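Side-chain contact in putative uncharacterized protein (Trypanosoma congolense, PDB 4E40), which probably serves as a cell-surface receptor that binds the haptoglobin-hemoglobin complex for uptake of haem and iron by the parasite: residues E218-T221 / A222-A226. Numbering follows the deposited sequence.
Sequences ELET and ALEKA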
loop_
_atom_site.group_PDB
_atom_site.type_symbol
_atom_site.label_atom_id
_atom_site.label_comp_id
_atom_site.label_asym_id
_atom_site.label_seq_id
_atom_site.Cartn_x
_atom_site.Cartn_y
_atom_site.Cartn_z
ATOM N N GLU A 218 -9.643 -5.997 1.745
ATOM C CA GLU A 218 -10.407 -6.815 0.760
ATOM C C GLU A 218 -9.854 -8.225 0.611
ATOM O O GLU A 218 -10.619 -9.236 0.512
ATOM C CB GLU A 218 -10.506 -6.102 -0.586
ATOM C CG GLU A 218 -11.313 -4.800 -0.567
ATOM C CD GLU A 218 -10.914 -3.808 -1.642
ATOM O OE1 GLU A 218 -10.039 -4.138 -2.484
ATOM O OE2 GLU A 218 -11.441 -2.671 -1.623
ATOM N N LEU A 219 -8.534 -8.348 0.627
ATOM C CA LEU A 219 -7.877 -9.658 0.617
ATOM C C LEU A 219 -8.301 -10.530 1.799
ATOM O O LEU A 219 -8.664 -11.722 1.652
ATOM C CB LEU A 219 -6.348 -9.465 0.571
ATOM C CG LEU A 219 -5.497 -10.703 0.291
ATOM C CD1 LEU A 219 -4.127 -10.141 -0.080
ATOM C CD2 LEU A 219 -5.381 -11.705 1.441
ATOM N N GLU A 220 -8.282 -9.902 2.969
ATOM C CA GLU A 220 -8.638 -10.601 4.175
ATOM C C GLU A 220 -10.089 -11.001 4.154
ATOM O O GLU A 220 -10.379 -12.137 4.618
ATOM C CB GLU A 220 -8.351 -9.705 5.406
ATOM C CG GLU A 220 -8.579 -10.433 6.723
ATOM C CD GLU A 220 -7.999 -11.831 6.848
ATOM O OE1 GLU A 220 -8.776 -12.708 7.315
ATOM O OE2 GLU A 220 -6.800 -12.086 6.528
ATOM N N THR A 221 -10.967 -10.176 3.611
ATOM C CA THR A 221 -12.410 -10.527 3.534
ATOM C C THR A 221 -12.605 -11.757 2.620
ATOM O O THR A 221 -13.343 -12.698 2.937
ATOM C CB THR A 221 -13.224 -9.354 3.055
ATOM O OG1 THR A 221 -13.177 -8.366 4.091
ATOM C CG2 THR A 221 -14.671 -9.744 2.766
ATOM N N ALA A 222 -11.888 -11.757 1.513
ATOM C CA ALA A 222 -11.981 -12.967 0.622
ATOM C C ALA A 222 -11.383 -14.224 1.201
ATOM O O ALA A 222 -11.902 -15.331 0.940
ATOM C CB ALA A 222 -11.341 -12.612 -0.745
ATOM N N LEU A 223 -10.289 -14.160 1.939
ATOM C CA LEU A 223 -9.750 -15.325 2.558
ATOM C C LEU A 223 -10.813 -15.834 3.536
ATOM O O LEU A 223 -10.977 -17.038 3.592
ATOM C CB LEU A 223 -8.453 -15.100 3.356
ATOM C CG LEU A 223 -7.115 -15.254 2.650
ATOM C CD1 LEU A 223 -5.947 -14.719 3.463
ATOM C CD2 LEU A 223 -6.839 -16.667 2.172
ATOM N N GLU A 224 -11.468 -14.929 4.291
ATOM C CA GLU A 224 -12.535 -15.365 5.264
ATOM C C GLU A 224 -13.634 -16.142 4.504
ATOM O O GLU A 224 -14.067 -17.215 4.989
ATOM C CB GLU A 224 -13.166 -14.174 6.055
ATOM C CG GLU A 224 -12.221 -13.502 7.077
ATOM C CD GLU A 224 -12.536 -12.008 7.339
ATOM O OE1 GLU A 224 -13.629 -11.505 6.934
ATOM O OE2 GLU A 224 -11.655 -11.304 7.913
ATOM N N LYS A 225 -14.101 -15.603 3.390
ATOM C CA LYS A 225 -15.187 -16.230 2.620
ATOM C C LYS A 225 -14.662 -17.580 2.096
ATOM O O LYS A 225 -15.400 -18.579 2.098
ATOM C CB LYS A 225 -15.713 -15.319 1.521
ATOM C CG LYS A 225 -16.357 -13.984 2.043
ATOM C CD LYS A 225 -17.001 -13.218 0.861
ATOM C CE LYS A 225 -17.536 -11.833 1.207
ATOM N NZ LYS A 225 -18.936 -11.946 1.708
ATOM N N ALA A 226 -13.403 -17.595 1.630
ATOM C CA ALA A 226 -12.864 -18.878 1.119
ATOM C C ALA A 226 -12.824 -19.921 2.206
ATOM O O ALA A 226 -13.133 -21.072 1.955
ATOM C CB ALA A 226 -11.448 -18.593 0.515
HETATM O O HOH W 1 -13.388 -8.882 6.910
#
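Thr221 and Glu224, on the outer face of the helix, are joined by a water molecule. The water donates a hydrogen bond to Glu224 OE1 at 2.6 Å and is hydrogen-bonded to Thr221 OG1 at 2.9 Å. With OG1 anti to the carbonyl carbon (chi1 -68°), the threonine hydroxyl also reaches back to the carbonyl O of Glu217 in the preceding turn, which satisfies a polar atom that a beta-branched residue holds close to the backbone. Its methyl CG2 is turned the other way and lies beside Lys225, 3.9 Å from CE, where the long aliphatic stem suits it.

The carboxylates of Glu220 and Glu224 approach each other at 3.3 Å between Glu220 OE1 and Glu224 OE2. Both atoms are acceptors, and the two groups, if ionised, carry like charge, which would probably raise the pKa of one of them; the two carboxylate planes are 50° apart. All this belongs to helix 192-246 of the elongated helical bundle that makes up this crystallised portion of the receptor. Beneath these side chains run regular i to i+4 backbone bonds: the N-H groups of Ala222, Leu223, Glu224 and Lys225 are taken by the carbonyls of Glu218, Leu219, Glu220 and Thr221. Glu224 N lies 3.0 Å from Glu220 O.

Leucines suit the inner face of the helix: Leu219 CD2 meets Leu223 CD1 at 3.7 Å, the two side chains lying side by side. Leu219 packs on helices 28-73 and 82-147, and Leu223 on Lys52, a haem-binding residue in another structure of this protein. Ala222, with only a methyl, fits its buried place against Glu104 of helix 82-147. Glu218 turns from the contact, its carboxylate oxygens salt-bridged separately to Arg215 and Lys111.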